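Local structure of gamma-glutamyltranspeptidase (Ggt) (Helicobacter pylori 26695, 5BPK) at residues T139-E144 / A257-K262; G80-G85 / A217-Q222. The protein is an N-terminal nucleophile hydrolase that probably cleaves the gamma-glutamyl bond of glutathione and related compounds, passing the glutamyl group to water or an acceptor. One frame throughout, in Å; residues are numbered along the deposited sequence.

Interaction 1: T139-E144 / A257-K262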
loop_
_atom_site.group_PDB
_atom_site.type_symbol
_atom_site.label_atom_id
_atom_site.label_comp_id
_atom_site.label_asym_id
_atom_site.label_seq_id
_atom_site.Cartn_x
_atom_site.Cartn_y
_atom_site.Cartn_z
ATOM N N THR A 139 7.826 4.016 -9.439
ATOM C CA THR A 139 6.705 3.383 -10.150
ATOM C C THR A 139 6.983 3.034 -11.605
ATOM O O THR A 139 6.694 1.926 -12.025
ATOM C CB THR A 139 5.446 4.231 -10.051
ATOM O OG1 THR A 139 5.056 4.265 -8.673
ATOM C CG2 THR A 139 4.294 3.691 -10.923
ATOM N N VAL A 140 7.531 3.971 -12.375
ATOM C CA VAL A 140 7.734 3.706 -13.796
ATOM C C VAL A 140 8.739 2.557 -13.996
ATOM O O VAL A 140 8.534 1.656 -14.839
ATOM C CB VAL A 140 8.174 4.966 -14.553
ATOM C CG1 VAL A 140 8.550 4.624 -15.981
ATOM C CG2 VAL A 140 7.038 6.021 -14.521
ATOM N N ALA A 141 9.797 2.571 -13.192
ATOM C CA ALA A 141 10.790 1.500 -13.207
ATOM C C ALA A 141 10.174 0.153 -12.807
ATOM O O ALA A 141 10.524 -0.890 -13.372
ATOM C CB ALA A 141 11.959 1.857 -12.307
ATOM N N GLY A 142 9.259 0.184 -11.837
ATOM C CA GLY A 142 8.589 -1.021 -11.378
ATOM C C GLY A 142 7.687 -1.610 -12.444
ATOM O O GLY A 142 7.697 -2.829 -12.670
ATOM N N MET A 143 6.895 -0.756 -13.096
ATOM C CA MET A 143 6.017 -1.227 -14.168
ATOM C C MET A 143 6.823 -1.880 -15.277
ATOM O O MET A 143 6.476 -2.974 -15.736
ATOM C CB MET A 143 5.173 -0.089 -14.754
ATOM C CG MET A 143 4.159 0.533 -13.794
ATOM S SD MET A 143 2.951 -0.596 -13.073
ATOM C CE MET A 143 3.541 -0.690 -11.396
ATOM N N GLU A 144 7.910 -1.232 -15.692
ATOM C CA GLU A 144 8.720 -1.776 -16.779
ATOM C C GLU A 144 9.410 -3.087 -16.377
ATOM O O GLU A 144 9.462 -4.044 -17.162
ATOM C CB GLU A 144 9.759 -0.765 -17.258
ATOM C CG GLU A 144 10.496 -1.247 -18.499
ATOM C CD GLU A 144 11.537 -0.270 -18.981
ATOM O OE1 GLU A 144 11.232 0.468 -19.932
ATOM O OE2 GLU A 144 12.647 -0.240 -18.401
ATOM N N ALA A 257 18.836 8.646 -12.892
ATOM C CA ALA A 257 19.608 7.679 -13.680
ATOM C C ALA A 257 20.101 6.486 -12.853
ATOM O O ALA A 257 20.391 5.421 -13.412
ATOM C CB ALA A 257 20.789 8.376 -14.374
ATOM N N SER A 258 20.191 6.670 -11.533
ATOM C CA SER A 258 20.623 5.610 -10.616
ATOM C C SER A 258 19.477 4.869 -9.895
ATOM O O SER A 258 19.741 3.964 -9.080
ATOM C CB SER A 258 21.626 6.153 -9.590
ATOM O OG SER A 258 21.079 7.147 -8.742
ATOM N N TYR A 259 18.227 5.202 -10.205
ATOM C CA TYR A 259 17.101 4.516 -9.560
ATOM C C TYR A 259 17.066 3.068 -10.032
ATOM O O TYR A 259 17.096 2.803 -11.239
ATOM C CB TYR A 259 15.716 5.161 -9.807
ATOM C CG TYR A 259 14.711 4.358 -9.022
ATOM C CD1 TYR A 259 14.517 4.616 -7.674
ATOM C CD2 TYR A 259 14.100 3.231 -9.572
ATOM C CE1 TYR A 259 13.692 3.833 -6.910
ATOM C CE2 TYR A 259 13.271 2.420 -8.810
ATOM C CZ TYR A 259 13.082 2.728 -7.475
ATOM O OH TYR A 259 12.286 1.930 -6.700
ATOM N N ASN A 260 16.979 2.150 -9.071
ATOM C CA ASN A 260 16.988 0.719 -9.325
ATOM C C ASN A 260 15.832 0.027 -8.603
ATOM O O ASN A 260 15.648 0.247 -7.409
ATOM C CB ASN A 260 18.339 0.110 -8.867
ATOM C CG ASN A 260 18.737 0.469 -7.393
ATOM O OD1 ASN A 260 18.587 1.614 -6.922
ATOM N ND2 ASN A 260 19.302 -0.518 -6.687
ATOM N N VAL A 261 15.031 -0.765 -9.318
ATOM C CA VAL A 261 14.131 -1.718 -8.638
ATOM C C VAL A 261 14.975 -2.847 -8.075
ATOM O O VAL A 261 16.124 -3.028 -8.475
ATOM C CB VAL A 261 13.025 -2.332 -9.562
ATOM C CG1 VAL A 261 12.162 -1.232 -10.188
ATOM C CG2 VAL A 261 13.623 -3.260 -10.625
ATOM N N LYS A 262 14.409 -3.590 -7.130
ATOM C CA LYS A 262 15.033 -4.800 -6.629
ATOM C C LYS A 262 14.036 -5.938 -6.600
ATOM O O LYS A 262 12.946 -5.815 -6.044
ATOM C CB LYS A 262 15.616 -4.571 -5.249
ATOM C CG LYS A 262 16.824 -3.628 -5.310
ATOM C CD LYS A 262 17.627 -3.606 -4.034
ATOM C CE LYS A 262 18.213 -4.960 -3.683
ATOM N NZ LYS A 262 19.343 -4.827 -2.715
#

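Interaction 2: G80-G85 / A217-Q222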
loop_
_atom_site.group_PDB
_atom_site.type_symbol
_atom_site.label_atom_id
_atom_site.label_comp_id
_atom_site.label_asym_id
_atom_site.label_seq_id
_atom_site.Cartn_x
_atom_site.Cartn_y
_atom_site.Cartn_z
ATOM N N GLY A 80 -3.010 6.640 -7.149
ATOM C CA GLY A 80 -2.397 6.181 -8.394
ATOM C C GLY A 80 -1.409 7.231 -8.877
ATOM O O GLY A 80 -1.612 8.433 -8.657
ATOM N N ASN A 81 -0.325 6.800 -9.503
ATOM C CA ASN A 81 0.808 7.690 -9.734
ATOM C C ASN A 81 1.851 7.166 -10.695
ATOM O O ASN A 81 1.975 5.946 -10.905
ATOM C CB ASN A 81 1.529 7.941 -8.404
ATOM C CG ASN A 81 2.200 6.691 -7.867
ATOM O OD1 ASN A 81 3.377 6.430 -8.177
ATOM N ND2 ASN A 81 1.450 5.885 -7.084
ATOM N N ILE A 82 2.627 8.110 -11.233
ATOM C CA ILE A 82 3.987 7.837 -11.706
ATOM C C ILE A 82 5.061 8.542 -10.857
ATOM O O ILE A 82 6.247 8.290 -11.032
ATOM C CB ILE A 82 4.175 8.188 -13.206
ATOM C CG1 ILE A 82 3.924 9.674 -13.493
ATOM C CG2 ILE A 82 3.251 7.333 -14.059
ATOM C CD1 ILE A 82 4.300 10.083 -14.904
ATOM N N GLY A 83 4.652 9.428 -9.941
ATOM C CA GLY A 83 5.604 10.156 -9.084
ATOM C C GLY A 83 5.922 9.548 -7.732
ATOM O O GLY A 83 6.569 10.198 -6.902
ATOM N N GLY A 84 5.484 8.308 -7.510
ATOM C CA GLY A 84 5.681 7.612 -6.235
ATOM C C GLY A 84 6.361 6.261 -6.416
ATOM O O GLY A 84 7.297 6.126 -7.191
ATOM N N GLY A 85 5.875 5.251 -5.707
ATOM C CA GLY A 85 6.498 3.932 -5.721
ATOM C C GLY A 85 5.634 2.930 -4.990
ATOM O O GLY A 85 4.518 3.246 -4.529
ATOM N N ALA A 217 -0.067 13.400 -20.338
ATOM C CA ALA A 217 -0.104 12.611 -21.573
ATOM C C ALA A 217 1.244 12.673 -22.303
ATOM O O ALA A 217 1.718 11.660 -22.815
ATOM C CB ALA A 217 -1.254 13.070 -22.489
ATOM N N LYS A 218 1.864 13.855 -22.324
ATOM C CA LYS A 218 3.206 14.012 -22.896
ATOM C C LYS A 218 4.215 13.093 -22.197
ATOM O O LYS A 218 5.007 12.425 -22.836
ATOM C CB LYS A 218 3.694 15.470 -22.788
ATOM C CG LYS A 218 3.480 16.322 -24.011
ATOM C CD LYS A 218 4.204 17.671 -23.897
ATOM C CE LYS A 218 5.716 17.566 -24.108
ATOM N NZ LYS A 218 6.421 18.860 -23.812
ATOM N N THR A 219 4.184 13.077 -20.873
ATOM C CA THR A 219 5.108 12.237 -20.111
ATOM C C THR A 219 4.880 10.746 -20.381
ATOM O O THR A 219 5.833 9.989 -20.595
ATOM C CB THR A 219 5.006 12.525 -18.613
ATOM O OG1 THR A 219 5.256 13.922 -18.392
ATOM C CG2 THR A 219 6.013 11.690 -17.842
ATOM N N LEU A 220 3.614 10.341 -20.373
ATOM C CA LEU A 220 3.243 8.961 -20.675
ATOM C C LEU A 220 3.664 8.573 -22.086
ATOM O O LEU A 220 4.105 7.444 -22.325
ATOM C CB LEU A 220 1.740 8.752 -20.487
ATOM C CG LEU A 220 1.237 8.852 -19.042
ATOM C CD1 LEU A 220 -0.274 8.722 -19.001
ATOM C CD2 LEU A 220 1.893 7.810 -18.140
ATOM N N ASN A 221 3.564 9.517 -23.015
ATOM C CA ASN A 221 4.011 9.259 -24.389
ATOM C C ASN A 221 5.528 9.060 -24.504
ATOM O O ASN A 221 5.982 8.257 -25.322
ATOM C CB ASN A 221 3.529 10.363 -25.333
ATOM C CG ASN A 221 2.220 10.013 -26.021
ATOM O OD1 ASN A 221 2.152 9.038 -26.772
ATOM N ND2 ASN A 221 1.185 10.817 -25.795
ATOM N N GLN A 222 6.301 9.781 -23.693
ATOM C CA GLN A 222 7.749 9.567 -23.608
ATOM C C GLN A 222 8.058 8.157 -23.116
ATOM O O GLN A 222 8.962 7.486 -23.633
ATOM C CB GLN A 222 8.423 10.595 -22.683
ATOM C CG GLN A 222 8.577 11.966 -23.295
ATOM C CD GLN A 222 9.411 11.930 -24.575
ATOM O OE1 GLN A 222 8.871 12.018 -25.675
ATOM N NE2 GLN A 222 10.721 11.759 -24.431
#

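Interaction 1: T139-E144 / A257-K262
The Tyr259 ring meets the methyl of Ala141 along one side, with CB at 3.7 Å from CD2 and 3.8 Å from CE2. The two similar lengths place the methyl beside that bond, and its approach is oblique to the ring. Lys105 and Val136 also touch the Tyr259 side chain, as does Arg69 of the companion chain. A chi1 of -178° sets CG anti to the backbone N, which brings CD2 and CE2 beside the Ala141 methyl, and the ring OH is hydrogen-bonded to the backbone O of Arg103.

The second flat group is the peptide joining Ala141 to Gly142, which receives Val261 CG1 over its face. This methyl is 3.6 Å from Ala141 C, Ala141 O and Gly142 N alike, as for a carbon standing above the amide plane. It also reaches Ala141 CB at 3.8 Å, so the alanine methyl has Tyr259 and Val261 as neighbours at almost equal range. No hydrogen bond crosses here; the evidence is for van der Waals contact alone. The backbones come close, with Gly142 CA 6.2 Å from Val261 CA.

In the fold, the first turns of helix 139-150 meet the loop that leads from helix 253-257 into strand 262-271, one strand of the antiparallel sheet of this Ntn-hydrolase. Val261 touches Leu100 and Phe102 of the adjoining strand 97-102, and Thr139 and Met143 reach Phe102 from the helix, so helix and loop share that strand as a neighbour. Within the helix, Met143 N bonds to Thr139 O at 2.9 Å, while Ala141 N is hydrogen-bonded to Tyr232 OH. Asn260, whose CB points away from the helix, directs OD1 to Lys105 NZ, and its backbone O accepts a bond from Arg69 NH2 of the companion chain.

Interaction 2: G80-G85 / A217-Q222
An Asx motif shapes the glycine-rich loop 80-85, and from this loop Ile82 reaches helix 214-226. Gly84 N donates to Asn81 OD1 at 2.9 Å; the N-H...O angle of 131° shows a bent bond, and the donor stands above the carbonyl plane, 49° out of it. Ile82, inside this turn, meets the helix through two branches. Its CD1 lies 3.8 Å from Thr219 CG2, while its CG2 faces Leu220 CD2 more loosely at 4.3 Å. A chi1 of 61° sets Ile82 CG1 between its own backbone N and carbonyl carbon, and the extended chi2 carries CD1 out to the threonine methyl. The backbones stay apart, with Ile82 CA 9.1 Å from Leu220 CA, so side chains alone bridge the gap. All three touching residues are buried.

Ala73 of helix 61-75 and Phe35 of the companion chain also touch Ile82, and Leu220 packs on Phe70 and Val74. Thr219 OG1 has two carbonyl partners for its one proton, Ala33 O of the companion chain, the stronger, and Asp215 O. Gly85 then pairs with a strand of the companion chain, continuing the sheet across the interface, an arrangement consistent with the two-chain Ntn-hydrolase fold.

Interactions 1 and 2, with centres 13 Å apart, meet where helix 139-150 starts beside the glycine-rich loop. Thr139 OG1 lies 2.8 Å from Asn81 OD1, a probable hydrogen bond that gives this oxygen a second donor besides Gly84 N. Thr139 N probably bonds to Gly84 O at 3.1 Å, and Val140 CG2 packs 3.8 Å from Ile82 CB. The helix therefore carries Ala141 toward 257-262 while Thr139 and Val140 meet 80-85. The four segments alternate along the chain. The nearest approach of the Tyr259 side chain to the bound dihydro-oxazole amino acid is about 12 Å, which puts interaction 1 outside direct ligand contact.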